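Local structure of glucose-6-phosphate 1-dehydrogenase (Kluyveromyces lactis, 7E6I) at residues A[31-36]-A[78-83]; A[35-40]-A[418-423]; A[238-243]-A[337-342]; A[314-319]-A[466-471]. The protein catalyses the NADP-dependent oxidation of glucose 6-phosphate to 6-phosphogluconolactone, probably the rate-limiting step of the oxidative pentose phosphate pathway. One frame throughout, in Å; residues are numbered along the deposited sequence.

Interaction 1 of 4, residues A[31-36]-A[78-83]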
# COMPACT_ATOMS: atom_id res chain seq x y z
N GLY A 31 -6.82 17.99 -3.39
CA GLY A 31 -5.39 18.26 -3.30
C GLY A 31 -4.74 18.38 -4.66
O GLY A 31 -3.95 19.29 -4.91
N LEU A 32 -5.05 17.45 -5.56
CA LEU A 32 -4.57 17.55 -6.93
C LEU A 32 -5.02 18.85 -7.57
O LEU A 32 -4.24 19.51 -8.28
CB LEU A 32 -5.05 16.35 -7.74
CG LEU A 32 -4.27 15.05 -7.62
CD1 LEU A 32 -5.04 13.90 -8.27
CD2 LEU A 32 -2.93 15.20 -8.28
N TYR A 33 -6.28 19.25 -7.33
CA TYR A 33 -6.79 20.49 -7.91
C TYR A 33 -6.12 21.70 -7.27
O TYR A 33 -5.64 22.61 -7.97
CB TYR A 33 -8.32 20.57 -7.76
CG TYR A 33 -8.89 21.88 -8.28
CD1 TYR A 33 -9.15 22.05 -9.64
CD2 TYR A 33 -9.14 22.95 -7.42
CE1 TYR A 33 -9.66 23.26 -10.13
CE2 TYR A 33 -9.65 24.15 -7.91
CZ TYR A 33 -9.91 24.29 -9.26
OH TYR A 33 -10.41 25.47 -9.75
N ARG A 34 -6.06 21.71 -5.94
CA ARG A 34 -5.52 22.84 -5.20
C ARG A 34 -4.09 23.16 -5.62
O ARG A 34 -3.69 24.33 -5.66
CB ARG A 34 -5.60 22.53 -3.71
CG ARG A 34 -4.88 23.48 -2.80
CD ARG A 34 -4.66 22.84 -1.44
NE ARG A 34 -3.59 21.85 -1.49
CZ ARG A 34 -3.60 20.68 -0.85
NH1 ARG A 34 -4.64 20.33 -0.10
NH2 ARG A 34 -2.57 19.86 -0.98
N GLU A 35 -3.30 22.14 -5.95
CA GLU A 35 -1.93 22.34 -6.36
C GLU A 35 -1.78 22.40 -7.88
O GLU A 35 -0.66 22.36 -8.39
CB GLU A 35 -1.05 21.25 -5.77
CG GLU A 35 -1.26 21.07 -4.26
CD GLU A 35 -0.51 22.11 -3.44
OE1 GLU A 35 -0.70 22.14 -2.20
OE2 GLU A 35 0.27 22.90 -4.03
N GLY A 36 -2.88 22.50 -8.61
CA GLY A 36 -2.78 22.75 -10.03
C GLY A 36 -2.55 21.53 -10.88
O GLY A 36 -2.06 21.66 -12.01
N ASN A 78 -14.09 26.33 -2.88
CA ASN A 78 -15.39 26.55 -3.51
C ASN A 78 -15.32 26.29 -5.01
O ASN A 78 -16.27 25.76 -5.59
CB ASN A 78 -15.88 27.97 -3.24
CG ASN A 78 -15.91 28.28 -1.76
OD1 ASN A 78 -16.42 27.51 -0.95
ND2 ASN A 78 -15.35 29.43 -1.40
N GLU A 79 -14.21 26.66 -5.64
CA GLU A 79 -13.99 26.30 -7.04
C GLU A 79 -14.17 24.81 -7.26
O GLU A 79 -14.92 24.37 -8.13
CB GLU A 79 -12.58 26.72 -7.46
CG GLU A 79 -12.48 28.02 -8.18
CD GLU A 79 -11.04 28.39 -8.44
OE1 GLU A 79 -10.24 28.34 -7.48
OE2 GLU A 79 -10.70 28.70 -9.60
N PHE A 80 -13.48 24.00 -6.44
CA PHE A 80 -13.51 22.55 -6.58
C PHE A 80 -14.92 22.00 -6.37
O PHE A 80 -15.41 21.20 -7.18
CB PHE A 80 -12.53 21.93 -5.59
CG PHE A 80 -12.58 20.43 -5.55
CD1 PHE A 80 -12.05 19.68 -6.59
CD2 PHE A 80 -13.16 19.78 -4.48
CE1 PHE A 80 -12.09 18.31 -6.56
CE2 PHE A 80 -13.20 18.39 -4.44
CZ PHE A 80 -12.67 17.66 -5.48
N LEU A 81 -15.58 22.40 -5.28
CA LEU A 81 -16.92 21.91 -4.99
C LEU A 81 -17.87 22.17 -6.15
O LEU A 81 -18.74 21.36 -6.45
CB LEU A 81 -17.45 22.55 -3.70
CG LEU A 81 -16.68 22.17 -2.43
CD1 LEU A 81 -17.45 22.54 -1.17
CD2 LEU A 81 -16.39 20.69 -2.44
N SER A 82 -17.69 23.30 -6.83
CA SER A 82 -18.54 23.62 -7.97
C SER A 82 -18.34 22.66 -9.14
O SER A 82 -19.22 22.59 -10.01
CB SER A 82 -18.28 25.06 -8.43
OG SER A 82 -17.41 25.08 -9.54
N MET A 83 -17.23 21.94 -9.20
CA MET A 83 -17.03 20.92 -10.23
C MET A 83 -17.65 19.58 -9.86
O MET A 83 -17.72 18.69 -10.71
CB MET A 83 -15.54 20.74 -10.51
CG MET A 83 -14.73 21.98 -10.24
SD MET A 83 -12.95 21.73 -10.44
CE MET A 83 -12.88 20.95 -12.04
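Tyr33, near the end of helix 19-34, reaches across to Glu79, Phe80 and Met83 of helix 74-83 and carries the whole contact. Its CG lies anti to the backbone N (chi1 177°), which carries the ring out to the other helix. The apolar part is made by Tyr33 CD2, 4.0 Å from Phe80 CB, while Tyr33 CB meets Phe80 CD1; the two aromatic side chains slide past one another in opposite directions without stacking. A Met-aromatic contact adds to this: Met83 SD sits 4.2 Å from the centroid of the Tyr33 ring, obliquely, with Tyr33 CE1 as its nearest atom. At the polar end, Tyr33 OH is 3.2 Å from Glu79 OE2, the carboxylate turned almost perpendicular to the ring, and Glu79 CB packs by Tyr33 CE2. Replacing this tyrosine by an alanine would probably open a gap between the helices and leave Met83 SD without its aromatic partner. Beyond the ring, Arg34 NE and NH2 both hold Glu35 OE1, and Gly36, at positive phi, is the C-prime residue of a Schellman motif ending helix 19-34. The arrangement is helix-to-helix packing within the Rossmann-type NADP-binding domain, beside its parallel sheet.

Interaction 2 of 4, residues A[35-40]-A[418-423]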
# COMPACT_ATOMS: atom_id res chain seq x y z
N GLU A 35 -3.30 22.14 -5.95
CA GLU A 35 -1.93 22.34 -6.36
C GLU A 35 -1.78 22.40 -7.88
O GLU A 35 -0.66 22.36 -8.39
CB GLU A 35 -1.05 21.25 -5.77
CG GLU A 35 -1.26 21.07 -4.26
CD GLU A 35 -0.51 22.11 -3.44
OE1 GLU A 35 -0.70 22.14 -2.20
OE2 GLU A 35 0.27 22.90 -4.03
N GLY A 36 -2.88 22.50 -8.61
CA GLY A 36 -2.78 22.75 -10.03
C GLY A 36 -2.55 21.53 -10.88
O GLY A 36 -2.06 21.66 -12.01
N TYR A 37 -2.90 20.34 -10.40
CA TYR A 37 -2.70 19.11 -11.16
C TYR A 37 -4.01 18.45 -11.55
O TYR A 37 -3.99 17.31 -12.04
CB TYR A 37 -1.83 18.14 -10.37
CG TYR A 37 -0.40 18.61 -10.31
CD1 TYR A 37 0.47 18.36 -11.36
CD2 TYR A 37 0.08 19.31 -9.21
CE1 TYR A 37 1.78 18.78 -11.32
CE2 TYR A 37 1.39 19.74 -9.15
CZ TYR A 37 2.24 19.48 -10.21
OH TYR A 37 3.55 19.91 -10.17
N LEU A 38 -5.15 19.12 -11.35
CA LEU A 38 -6.44 18.66 -11.85
C LEU A 38 -7.01 19.75 -12.74
O LEU A 38 -7.24 20.88 -12.28
CB LEU A 38 -7.40 18.33 -10.70
CG LEU A 38 -8.63 17.50 -11.12
CD1 LEU A 38 -8.24 16.18 -11.76
CD2 LEU A 38 -9.52 17.27 -9.92
N ASN A 39 -7.23 19.42 -14.01
CA ASN A 39 -7.71 20.39 -14.98
C ASN A 39 -9.08 20.93 -14.56
O ASN A 39 -9.95 20.15 -14.14
CB ASN A 39 -7.79 19.74 -16.36
CG ASN A 39 -8.09 20.73 -17.46
OD1 ASN A 39 -9.05 21.49 -17.39
ND2 ASN A 39 -7.26 20.71 -18.50
N PRO A 40 -9.31 22.24 -14.66
CA PRO A 40 -10.59 22.81 -14.21
C PRO A 40 -11.78 22.40 -15.06
O PRO A 40 -12.92 22.57 -14.61
CB PRO A 40 -10.36 24.32 -14.29
CG PRO A 40 -8.87 24.48 -14.26
CD PRO A 40 -8.35 23.30 -15.02
N LEU A 418 -1.68 8.54 -6.54
CA LEU A 418 -2.15 7.39 -7.28
C LEU A 418 -3.21 7.78 -8.30
O LEU A 418 -3.21 7.26 -9.43
CB LEU A 418 -2.69 6.34 -6.31
CG LEU A 418 -1.60 5.50 -5.64
CD1 LEU A 418 -2.17 4.60 -4.55
CD2 LEU A 418 -0.86 4.68 -6.68
N ILE A 419 -4.13 8.67 -7.93
CA ILE A 419 -5.13 9.13 -8.89
C ILE A 419 -4.47 9.85 -10.05
O ILE A 419 -4.79 9.62 -11.22
CB ILE A 419 -6.18 10.01 -8.18
CG1 ILE A 419 -7.10 9.16 -7.32
CG2 ILE A 419 -6.98 10.81 -9.20
CD1 ILE A 419 -7.99 9.96 -6.41
N ARG A 420 -3.52 10.74 -9.73
CA ARG A 420 -2.69 11.35 -10.76
C ARG A 420 -2.15 10.31 -11.73
O ARG A 420 -2.31 10.43 -12.95
CB ARG A 420 -1.55 12.12 -10.12
CG ARG A 420 -0.66 12.81 -11.14
CD ARG A 420 -1.36 14.03 -11.66
NE ARG A 420 -0.93 14.49 -12.98
CZ ARG A 420 0.30 14.91 -13.28
NH1 ARG A 420 1.26 14.93 -12.36
NH2 ARG A 420 0.56 15.32 -14.51
N ASP A 421 -1.50 9.26 -11.20
CA ASP A 421 -0.88 8.25 -12.05
C ASP A 421 -1.91 7.58 -12.95
O ASP A 421 -1.64 7.28 -14.12
CB ASP A 421 -0.17 7.20 -11.21
CG ASP A 421 1.13 7.70 -10.62
OD1 ASP A 421 1.48 8.88 -10.85
OD2 ASP A 421 1.79 6.91 -9.91
N ALA A 422 -3.11 7.32 -12.40
CA ALA A 422 -4.19 6.76 -13.20
C ALA A 422 -4.60 7.72 -14.32
O ALA A 422 -4.77 7.30 -15.47
CB ALA A 422 -5.38 6.44 -12.29
N LEU A 423 -4.75 9.01 -14.00
CA LEU A 423 -5.11 9.98 -15.03
C LEU A 423 -4.08 9.96 -16.15
O LEU A 423 -4.43 10.03 -17.33
CB LEU A 423 -5.24 11.38 -14.42
CG LEU A 423 -6.42 11.58 -13.46
CD1 LEU A 423 -6.39 12.94 -12.78
CD2 LEU A 423 -7.72 11.41 -14.19
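The join between the NADP-binding domain and the C-terminal domain includes this contact, where the loop leaving helix 19-34 meets helix 414-423 through two side-chain pairs, Tyr37 with Arg420 and Leu38 with Leu423. Arg420 brings its guanidinium to the Tyr37 ring, with Arg420 NH1 3.7 Å from Tyr37 CD1 and 4.0 Å from Tyr37 CE1. Seen from the arginine, CD1 lies over one face of the guanidinium, displaced toward its rim; the two planes are 40° apart, so the groups lean on each other and do not stack flat. The arginine chain starts out anti to its own backbone nitrogen and bends at chi2 (76°), a turn that carries its end back toward the loop. Just past the Schellman end of helix 19-34, where Tyr37 N returns to Leu32 O, Tyr37 directs its CB at helix 414-423. One residue further on, the chain offers Leu38, whose CD1 touches Leu423 CD1 at 3.9 Å, the two side chains crossing at about a right angle. Leu38 and Leu423 are buried, whereas Tyr37 lies nearer the surface, so the contact runs from an apolar inner end to a more polar outer one. Leu32 of helix 19-34 packs against both Tyr37 and Arg420, and Leu423 also rests on Leu119 of strand 117-122. Asn39 ND2 bonds to Asp6 OD1, tying the far part of the loop to the N-terminal segment.

Interaction 3 of 4, residues A[238-243]-A[337-342]. With BG6 (6-O-phosphono-beta-D-glucopyranose), chain B.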
# COMPACT_ATOMS: atom_id res chain seq x y z
N ILE A 238 -1.77 -10.73 9.05
CA ILE A 238 -1.08 -11.18 7.86
C ILE A 238 -1.85 -10.75 6.62
O ILE A 238 -1.30 -10.12 5.72
CB ILE A 238 -0.85 -12.70 7.91
CG1 ILE A 238 -0.01 -13.03 9.14
CG2 ILE A 238 -0.17 -13.18 6.65
CD1 ILE A 238 0.15 -14.48 9.40
N ARG A 239 -3.15 -11.05 6.59
CA ARG A 239 -3.99 -10.57 5.50
C ARG A 239 -4.09 -9.06 5.48
O ARG A 239 -4.22 -8.46 4.41
CB ARG A 239 -5.40 -11.14 5.64
CG ARG A 239 -5.65 -12.43 4.93
CD ARG A 239 -7.13 -12.66 4.75
NE ARG A 239 -7.37 -14.07 4.52
CZ ARG A 239 -7.47 -14.96 5.50
NH1 ARG A 239 -7.35 -14.57 6.76
NH2 ARG A 239 -7.69 -16.24 5.22
N ASP A 240 -4.07 -8.43 6.65
CA ASP A 240 -4.38 -7.01 6.71
C ASP A 240 -3.31 -6.17 6.03
O ASP A 240 -3.63 -5.23 5.30
CB ASP A 240 -4.59 -6.55 8.15
CG ASP A 240 -5.28 -5.18 8.23
OD1 ASP A 240 -6.16 -4.89 7.38
OD2 ASP A 240 -4.94 -4.39 9.13
N VAL A 241 -2.02 -6.47 6.27
CA VAL A 241 -0.95 -5.59 5.79
C VAL A 241 0.24 -6.36 5.22
O VAL A 241 1.05 -5.79 4.49
CB VAL A 241 -0.46 -4.64 6.90
CG1 VAL A 241 -1.62 -3.81 7.47
CG2 VAL A 241 0.29 -5.42 7.99
N MET A 242 0.39 -7.63 5.56
CA MET A 242 1.60 -8.34 5.15
C MET A 242 1.47 -8.92 3.74
O MET A 242 2.38 -8.74 2.92
CB MET A 242 1.96 -9.43 6.16
CG MET A 242 1.94 -8.94 7.61
SD MET A 242 2.58 -10.12 8.84
CE MET A 242 4.23 -10.43 8.17
N GLN A 243 0.36 -9.62 3.46
CA GLN A 243 0.11 -10.15 2.12
C GLN A 243 0.10 -9.05 1.05
O GLN A 243 0.33 -9.33 -0.13
CB GLN A 243 -1.23 -10.90 2.13
CG GLN A 243 -1.65 -11.58 0.81
CD GLN A 243 -2.33 -10.62 -0.17
OE1 GLN A 243 -2.86 -9.57 0.21
NE2 GLN A 243 -2.30 -10.98 -1.46
N ALA A 337 4.90 -7.62 11.40
CA ALA A 337 3.85 -6.62 11.52
C ALA A 337 3.08 -6.86 12.81
O ALA A 337 2.78 -8.02 13.15
CB ALA A 337 2.89 -6.67 10.34
N GLY A 338 2.75 -5.78 13.53
CA GLY A 338 1.97 -5.90 14.74
C GLY A 338 1.14 -4.66 15.02
O GLY A 338 1.53 -3.54 14.69
N LYS A 339 -0.02 -4.89 15.62
CA LYS A 339 -0.83 -3.84 16.22
C LYS A 339 -0.62 -3.87 17.73
O LYS A 339 -0.17 -4.87 18.29
CB LYS A 339 -2.31 -4.05 15.88
CG LYS A 339 -2.77 -3.30 14.61
CD LYS A 339 -3.63 -4.17 13.69
CE LYS A 339 -4.73 -3.38 13.00
NZ LYS A 339 -4.27 -2.25 12.15
N ALA A 340 -0.93 -2.74 18.37
CA ALA A 340 -0.89 -2.62 19.83
C ALA A 340 0.53 -2.83 20.37
O ALA A 340 0.74 -3.47 21.40
CB ALA A 340 -1.87 -3.59 20.51
N LEU A 341 1.50 -2.29 19.66
CA LEU A 341 2.88 -2.25 20.13
C LEU A 341 3.16 -0.85 20.69
O LEU A 341 2.24 -0.06 20.90
CB LEU A 341 3.82 -2.65 18.98
CG LEU A 341 3.51 -3.99 18.31
CD1 LEU A 341 4.22 -4.12 16.96
CD2 LEU A 341 3.87 -5.16 19.23
N ASN A 342 4.44 -0.53 20.87
CA ASN A 342 4.88 0.68 21.55
C ASN A 342 5.00 1.91 20.65
O ASN A 342 5.28 3.00 21.17
CB ASN A 342 6.25 0.43 22.18
CG ASN A 342 7.33 0.26 21.12
OD1 ASN A 342 7.25 -0.64 20.29
ND2 ASN A 342 8.32 1.13 21.14
C1 BG6 B . -4.88 -0.83 5.92
C2 BG6 B . -5.10 -1.83 7.06
O1 BG6 B . -4.74 -1.43 4.69
O5 BG6 B . -3.62 -0.06 6.17
C3 BG6 B . -5.13 -1.14 8.38
O2 BG6 B . -6.30 -2.58 6.88
C4 BG6 B . -3.86 -0.39 8.63
O3 BG6 B . -5.27 -2.11 9.45
C5 BG6 B . -3.60 0.61 7.50
O4 BG6 B . -3.97 0.29 9.89
C6 BG6 B . -2.25 1.27 7.59
O6 BG6 B . -2.12 2.15 6.49
P BG6 B . -1.24 3.54 6.69
O1P BG6 B . 0.07 3.00 7.23
O2P BG6 B . -1.96 4.43 7.67
O3P BG6 B . -1.04 4.32 5.40
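Asp240 and Lys339 meet at the glucose ring of the bound substrate, 6-O-phosphono-beta-D-glucopyranose. The carboxylate takes two neighbouring sugar hydroxyls, one per oxygen: BG6 O2 donates to Asp240 OD1 (2.4 Å) and BG6 O3 to Asp240 OD2 (2.3 Å), both modelled so short that the exact lengths are doubtful. Lys339 NZ approaches the same BG6 O3 and donates to it at 2.9 Å, so this hydroxyl is shared between an acceptor and a donor. Directly between the two side chains there is a long salt bridge, Asp240 OD2 to Lys339 NZ at 3.8 Å. The closer partner of the lysine is Glu221 OE1, and Glu221 OE2 also binds the sugar. Asp240 CG is anti to the backbone N (chi1 -165°), which lifts the carboxylate off the helix toward the sugar, and Lys339 reaches it through a chain bent at chi2, chi3 and chi4. Both residues belong to the glucose 6-phosphate pocket, set where helix 236-254 lies against strand 333-338 of the large mixed sheet; the helix makes a wider pi-type turn here, with Gln243 N bonded to Ile238 O. Behind the polar layer the packing is apolar. Ala337 CB packs against Val241 CG2 and Met242 CG, 3.7 Å from each, with Met242 SD close by; the same valine turns CG1 toward the sugar carbon C2. Further out, Asp240 O accepts from Lys153 NZ, which also hydrogen-bonds the substrate, and Lys339 is held through its backbone to Thr315, just before strand 316-321, and through its carbonyl to Tyr461 OH.

Interaction 4 of 4, residues A[314-319]-A[466-471]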
# COMPACT_ATOMS: atom_id res chain seq x y z
N VAL A 314 -4.52 -13.60 14.96
CA VAL A 314 -3.14 -13.11 15.04
C VAL A 314 -3.15 -11.59 14.85
O VAL A 314 -3.55 -11.09 13.79
CB VAL A 314 -2.26 -13.79 13.98
CG1 VAL A 314 -0.89 -13.24 14.03
CG2 VAL A 314 -2.22 -15.29 14.20
N THR A 315 -2.67 -10.86 15.86
CA THR A 315 -2.50 -9.41 15.73
C THR A 315 -1.03 -9.01 15.58
O THR A 315 -0.74 -7.83 15.34
CB THR A 315 -3.14 -8.68 16.92
OG1 THR A 315 -2.44 -8.98 18.12
CG2 THR A 315 -4.59 -9.11 17.09
N PHE A 316 -0.11 -9.96 15.73
CA PHE A 316 1.31 -9.75 15.44
C PHE A 316 1.82 -11.00 14.75
O PHE A 316 1.59 -12.11 15.24
CB PHE A 316 2.13 -9.50 16.71
CG PHE A 316 3.62 -9.45 16.46
CD1 PHE A 316 4.35 -10.61 16.27
CD2 PHE A 316 4.27 -8.24 16.40
CE1 PHE A 316 5.69 -10.56 16.01
CE2 PHE A 316 5.61 -8.19 16.15
CZ PHE A 316 6.32 -9.36 15.95
N ALA A 317 2.59 -10.82 13.68
CA ALA A 317 3.24 -11.94 13.00
C ALA A 317 4.62 -11.53 12.51
O ALA A 317 4.80 -10.45 11.95
CB ALA A 317 2.41 -12.45 11.82
N ALA A 318 5.59 -12.42 12.70
CA ALA A 318 6.89 -12.34 12.05
C ALA A 318 7.03 -13.60 11.20
O ALA A 318 6.74 -14.70 11.69
CB ALA A 318 8.02 -12.22 13.07
N ILE A 319 7.41 -13.43 9.94
CA ILE A 319 7.48 -14.54 8.99
C ILE A 319 8.82 -14.51 8.28
O ILE A 319 9.25 -13.45 7.81
CB ILE A 319 6.34 -14.49 7.95
CG1 ILE A 319 4.96 -14.42 8.62
CG2 ILE A 319 6.44 -15.67 7.00
CD1 ILE A 319 3.83 -14.01 7.64
N ARG A 466 7.26 -3.61 23.31
CA ARG A 466 8.15 -3.41 22.17
C ARG A 466 7.99 -4.52 21.16
O ARG A 466 7.86 -4.26 19.95
CB ARG A 466 9.60 -3.34 22.66
CG ARG A 466 10.49 -2.38 21.88
CD ARG A 466 10.99 -1.27 22.78
NE ARG A 466 11.62 -0.18 22.04
CZ ARG A 466 12.08 0.94 22.60
NH1 ARG A 466 11.95 1.13 23.91
NH2 ARG A 466 12.64 1.88 21.84
N SER A 467 7.96 -5.77 21.63
CA SER A 467 7.98 -6.95 20.79
C SER A 467 7.48 -8.13 21.59
O SER A 467 7.86 -8.27 22.76
CB SER A 467 9.40 -7.24 20.29
OG SER A 467 10.35 -7.00 21.33
N PRO A 468 6.68 -8.99 21.01
CA PRO A 468 6.33 -10.25 21.69
C PRO A 468 7.56 -11.04 22.08
O PRO A 468 8.64 -10.83 21.51
CB PRO A 468 5.49 -11.00 20.66
CG PRO A 468 5.06 -9.96 19.67
CD PRO A 468 6.05 -8.85 19.69
N ASP A 469 7.43 -11.95 23.04
CA ASP A 469 8.54 -12.82 23.41
C ASP A 469 8.97 -13.64 22.21
O ASP A 469 8.13 -14.12 21.43
CB ASP A 469 8.15 -13.75 24.57
CG ASP A 469 7.89 -13.00 25.88
OD1 ASP A 469 7.36 -13.62 26.83
OD2 ASP A 469 8.22 -11.79 25.95
N GLY A 470 10.27 -13.81 22.07
CA GLY A 470 10.84 -14.62 21.02
C GLY A 470 11.27 -13.87 19.78
O GLY A 470 11.93 -14.47 18.92
N LEU A 471 10.93 -12.58 19.67
CA LEU A 471 11.20 -11.82 18.45
C LEU A 471 12.69 -11.60 18.24
O LEU A 471 13.24 -11.93 17.18
CB LEU A 471 10.48 -10.47 18.49
CG LEU A 471 10.15 -9.75 17.17
CD1 LEU A 471 10.90 -8.46 17.10
CD2 LEU A 471 10.40 -10.61 15.92
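Phe316 presents one face of its ring to Pro468, and Leu471 comes in beside it. Pro468 CG stands 3.5 Å from the centroid of the Phe316 ring and 11° off the normal, a CH-pi contact almost over the centre; CD of the same proline extends the cover toward Phe316 CE2 and CZ. The placing follows from the first torsion of Phe316 (chi1 173°), with CG anti to the backbone N and beside the carbonyl carbon, so that the ring stands out from the strand toward the 466-471 loop. Leu471 also has its CG anti to the backbone N, but its second torsion, -116°, is away from the usual staggered values. In this pose Leu471 CG lies 4.0 Å from Phe316 CZ and Leu471 CD2 the same distance from Ala318 CB, bridging two residues that point to one side of the strand. That strand, 316-321, belongs to the mixed sheet of the C-terminal domain and enters through a classic beta bulge, Thr315 and Phe316 both facing Gly288. Across from it, Pro468 to Leu471 form a type II beta turn, with Gly470 as the N-cap of helix 471-476. A serine in place of Phe316 would probably strip Pro468 of its aromatic platform and leave a gap beside Leu471. Tyr461 of strand 459-462 touches both Phe316 and Pro468.

The four contacts fall into two pairs on opposite sides of the chain's centre. Interactions 1 and 2 have centres 10 Å apart and share Glu35 and Gly36: the end of helix 19-34 packs on helix 74-83, and the loop after it on helix 414-423. Interactions 3 and 4, centres 9 Å apart, meet on adjacent strands 333-338 and 316-321 of the mixed sheet, joined by a probable bond from Ala317 N to Ala337 O. Between interactions 1 and 3 the centres are 35 Å apart. Along the chain, interaction 3 lies between the two segments of interaction 2, and interaction 4 crosses both; helix 414-423 thus returns the C-terminal domain to the NADP-binding domain.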